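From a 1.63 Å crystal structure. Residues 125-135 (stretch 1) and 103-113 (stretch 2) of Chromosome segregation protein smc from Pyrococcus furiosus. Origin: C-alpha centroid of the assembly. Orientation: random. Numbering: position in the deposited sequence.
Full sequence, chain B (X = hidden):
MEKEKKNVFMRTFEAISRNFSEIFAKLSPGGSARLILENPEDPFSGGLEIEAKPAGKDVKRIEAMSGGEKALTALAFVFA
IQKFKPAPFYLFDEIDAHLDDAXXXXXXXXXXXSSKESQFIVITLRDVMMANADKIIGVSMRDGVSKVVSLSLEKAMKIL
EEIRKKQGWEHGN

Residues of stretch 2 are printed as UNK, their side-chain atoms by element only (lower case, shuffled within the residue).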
# COMPACT_ATOMS: atom_id res chain seq x y z
N LEU B 125 -12.88 -6.68 0.11
CA LEU B 125 -14.17 -7.33 -0.13
C LEU B 125 -15.02 -7.25 1.15
O LEU B 125 -16.12 -7.81 1.20
CB LEU B 125 -13.96 -8.80 -0.50
CG LEU B 125 -13.21 -9.09 -1.80
CD1 LEU B 125 -13.29 -10.57 -2.13
CD2 LEU B 125 -13.77 -8.24 -2.93
N ARG B 126 -14.52 -6.54 2.16
CA ARG B 126 -15.15 -6.54 3.48
C ARG B 126 -15.95 -5.27 3.77
O ARG B 126 -15.40 -4.15 3.85
CB ARG B 126 -14.11 -6.74 4.59
CG ARG B 126 -13.24 -7.97 4.40
CD ARG B 126 -14.03 -9.27 4.64
NE ARG B 126 -14.36 -9.41 6.05
CZ ARG B 126 -13.53 -9.89 6.97
NH1 ARG B 126 -12.31 -10.30 6.63
NH2 ARG B 126 -13.92 -9.96 8.24
N ASP B 127 -17.26 -5.45 3.96
CA ASP B 127 -18.12 -4.34 4.33
C ASP B 127 -17.62 -3.53 5.52
O ASP B 127 -17.67 -2.30 5.49
CB ASP B 127 -19.58 -4.80 4.53
CG ASP B 127 -19.72 -6.00 5.47
OD1 ASP B 127 -18.83 -6.28 6.30
OD2 ASP B 127 -20.76 -6.67 5.38
N VAL B 128 -17.13 -4.19 6.57
CA VAL B 128 -16.71 -3.48 7.77
C VAL B 128 -15.42 -2.70 7.54
O VAL B 128 -15.09 -1.81 8.33
CB VAL B 128 -16.58 -4.41 9.00
CG1 VAL B 128 -17.92 -4.99 9.35
CG2 VAL B 128 -15.62 -5.54 8.71
N MSE B 129 -14.69 -3.04 6.48
CA MSE B 129 -13.53 -2.24 6.08
C MSE B 129 -13.94 -1.00 5.30
O MSE B 129 -13.35 0.07 5.53
CB MSE B 129 -12.54 -3.07 5.23
CG MSE B 129 -11.36 -2.24 4.68
SE MSE B 129 -10.14 -1.57 6.05
CE MSE B 129 -8.96 -3.10 6.10
N MSE B 130 -14.92 -1.17 4.40
CA MSE B 130 -15.39 -0.19 3.39
C MSE B 130 -16.25 0.95 3.96
O MSE B 130 -16.26 2.06 3.43
CB MSE B 130 -16.19 -0.95 2.24
CG MSE B 130 -17.86 -0.85 2.15
SE MSE B 130 -18.30 -1.28 0.31
CE MSE B 130 -17.15 0.06 -0.51
N ALA B 131 -16.98 0.65 5.03
CA ALA B 131 -18.18 1.41 5.37
C ALA B 131 -17.97 2.91 5.57
O ALA B 131 -18.84 3.71 5.21
CB ALA B 131 -18.84 0.80 6.60
N ASN B 132 -16.84 3.27 6.17
CA ASN B 132 -16.54 4.67 6.45
C ASN B 132 -15.48 5.29 5.55
O ASN B 132 -14.89 6.30 5.90
CB ASN B 132 -16.12 4.84 7.91
CG ASN B 132 -17.24 4.52 8.88
OD1 ASN B 132 -18.38 4.93 8.67
ND2 ASN B 132 -16.91 3.78 9.93
N ALA B 133 -15.26 4.69 4.38
CA ALA B 133 -14.34 5.28 3.41
C ALA B 133 -14.87 6.64 2.96
O ALA B 133 -16.09 6.87 2.95
CB ALA B 133 -14.19 4.36 2.21
N ASP B 134 -13.97 7.56 2.60
CA ASP B 134 -14.40 8.86 2.11
C ASP B 134 -14.97 8.76 0.70
O ASP B 134 -15.90 9.48 0.34
CB ASP B 134 -13.24 9.85 2.11
CG ASP B 134 -12.70 10.11 3.50
OD1 ASP B 134 -13.49 10.52 4.37
OD2 ASP B 134 -11.49 9.90 3.73
N LYS B 135 -14.36 7.89 -0.11
CA LYS B 135 -14.81 7.62 -1.47
C LYS B 135 -14.72 6.12 -1.75
O LYS B 135 -13.87 5.42 -1.19
CB LYS B 135 -13.94 8.37 -2.49
CG LYS B 135 -14.07 9.88 -2.40
CD LYS B 135 -15.42 10.32 -2.99
CE LYS B 135 -15.60 11.83 -2.92
NZ LYS B 135 -16.85 12.25 -3.60
N UNK B 103 -11.92 -7.58 14.30
CA UNK B 103 -10.57 -7.09 14.04
C UNK B 103 -10.47 -6.18 12.82
O UNK B 103 -9.75 -5.17 12.85
c UNK B 103 -9.62 -8.28 13.92
o UNK B 103 -8.72 -8.15 16.13
c UNK B 103 -9.26 -8.85 15.28
n UNK B 103 -9.57 -10.13 15.49
N UNK B 104 -11.17 -6.53 11.75
CA UNK B 104 -11.20 -5.64 10.59
C UNK B 104 -11.74 -4.25 10.96
O UNK B 104 -11.19 -3.24 10.53
c UNK B 104 -12.13 -5.24 8.28
c UNK B 104 -11.35 -7.53 8.92
c UNK B 104 -12.01 -6.24 9.41
N UNK B 105 -12.80 -4.19 11.77
CA UNK B 105 -13.33 -2.89 12.18
C UNK B 105 -12.27 -2.05 12.90
O UNK B 105 -12.18 -0.84 12.68
c UNK B 105 -15.25 -1.73 13.52
c UNK B 105 -16.58 0.27 12.68
c UNK B 105 -14.57 -3.05 13.08
c UNK B 105 -15.59 -0.85 12.32
n UNK B 105 -16.19 1.05 13.88
N UNK B 106 -11.48 -2.69 13.77
CA UNK B 106 -10.47 -1.95 14.52
C UNK B 106 -9.40 -1.44 13.56
O UNK B 106 -8.91 -0.32 13.71
c UNK B 106 -10.94 -5.95 18.21
c UNK B 106 -10.30 -3.59 18.02
n UNK B 106 -12.12 -5.62 18.75
n UNK B 106 -10.07 -5.01 17.86
n UNK B 106 -10.64 -7.23 18.02
c UNK B 106 -10.91 -2.97 16.78
c UNK B 106 -9.88 -2.79 15.65
N UNK B 107 -9.07 -2.25 12.57
CA UNK B 107 -8.12 -1.80 11.54
C UNK B 107 -8.69 -0.62 10.74
O UNK B 107 -8.00 0.39 10.51
c UNK B 107 -6.86 -2.44 9.43
c UNK B 107 -6.87 -3.93 11.43
c UNK B 107 -7.68 -2.95 10.63
N UNK B 108 -9.96 -0.73 10.34
CA UNK B 108 -10.62 0.33 9.60
C UNK B 108 -10.69 1.64 10.41
O UNK B 108 -10.50 2.73 9.86
c UNK B 108 -12.03 -0.12 9.19
N UNK B 109 -10.94 1.53 11.71
CA UNK B 109 -10.95 2.71 12.56
C UNK B 109 -9.56 3.37 12.62
O UNK B 109 -9.46 4.59 12.63
o UNK B 109 -13.61 2.21 13.09
c UNK B 109 -11.39 2.36 13.99
c UNK B 109 -12.87 2.06 14.09
o UNK B 109 -13.30 1.68 15.20
N UNK B 110 -8.51 2.55 12.65
CA UNK B 110 -7.14 3.06 12.67
C UNK B 110 -6.80 3.73 11.33
O UNK B 110 -6.14 4.77 11.29
c UNK B 110 -6.17 1.91 12.97
c UNK B 110 -4.67 2.19 12.97
c UNK B 110 -4.33 3.30 13.94
c UNK B 110 -3.95 0.90 13.32
N UNK B 111 -7.26 3.14 10.23
CA UNK B 111 -7.11 3.78 8.92
C UNK B 111 -7.81 5.14 8.87
O UNK B 111 -7.21 6.13 8.45
c UNK B 111 -7.59 2.87 7.76
c UNK B 111 -6.58 1.74 7.52
c UNK B 111 -7.17 0.53 6.76
c UNK B 111 -7.79 3.69 6.47
N UNK B 112 -9.06 5.20 9.34
CA UNK B 112 -9.81 6.45 9.35
C UNK B 112 -9.07 7.55 10.13
O UNK B 112 -8.91 8.67 9.64
c UNK B 112 -12.62 7.55 8.40
c UNK B 112 -12.13 7.43 9.82
c UNK B 112 -13.79 8.50 8.30
c UNK B 112 -11.20 6.23 9.95
n UNK B 112 -14.11 8.78 6.90
N UNK B 113 -8.60 7.22 11.33
CA UNK B 113 -7.85 8.19 12.13
C UNK B 113 -6.55 8.61 11.43
O UNK B 113 -6.22 9.81 11.36
o UNK B 113 -6.84 10.79 15.23
c UNK B 113 -7.54 7.62 13.51
c UNK B 113 -6.74 8.56 14.40
o UNK B 113 -8.73 9.84 14.66
c UNK B 113 -7.49 9.81 14.78
O HOH W 1 -14.30 3.67 10.92

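Position 103 carries two side-chain carbons, the second bonded to one oxygen and one nitrogen, and it lies beyond reach of stretch 1. A planar amide this short is asparagine, Asn103. At position 104 one carbon bears two others, a fork at the first side-chain atom. The group points toward stretch 1, with one branch 3.5 Å from CG2 of Val128 and the other 3.6 Å from NH2 of Arg126, over one face of the guanidinium. This is Val104, whose compact fork suits a buried site between an aliphatic chain and a flat cation.

Position 105 has four carbons in a row ending in nitrogen, the third carbon 4.1 Å from O of Val128. It is Lys105; its aliphatic stem skirts the contact while its amine stays in its own helix. Position 106 has three carbons, a nitrogen, then a carbon carrying two more nitrogens, all far from stretch 1: Arg106, whose NH2 donates to OD1 of Asn103 at 2.8 Å. Position 107, another three-carbon fork, approaches CE of Met129 at 4.0 Å; it is Val107, an apolar wall for the methyl group.

Position 108 has a single side-chain carbon, 3.6 Å from O of Val128 and 3.9 Å from SE of Met129. It is Ala108, and its small size fits the place where the backbones come close, its CA being 5.2 Å from CA of Met129. Position 109 has two carbons, the second with two oxygens: Asp109. Its OD1 accepts from NZ of Lys105 at 2.9 Å in a salt bridge one helical turn long, and a water donates to the same oxygen while accepting from ND2 of Asn132, linking the stretches.

Position 110 has four carbons forked at the second, out of reach: Leu110, buried elsewhere in the structure. Position 111 has four carbons forked at the first, with one arm two carbons long; the arm's end lies 3.7 Å from SE of Met129. This is Ile111, buried, whose longer arm extends to the selenium of Met129 and helps line its pocket. Position 112 is again four carbons ending in nitrogen, and that nitrogen lies 2.8 Å from O of Asn132. Lys112 has the length to reach it, and its NZ also forms a salt bridge, with a weak hydrogen bond, to OD1 of Asp134 at 3.1 Å. Position 113 has three carbons, the third carrying two oxygens, out of reach of stretch 1. It is Glu113, whose charge suits an exposed site; both carboxylate oxygens are hydrogen-bonded elsewhere in the structure.

The contact centers on selenomethionine Met129, a knob among Val104, Val107, Ala108 and Ile111. Val128 extends this apolar packing against Val104, while Lys112 adds direct polar links and the water a bridged one.

Stretch 2, residues 103-113: NVKRVADLIKE
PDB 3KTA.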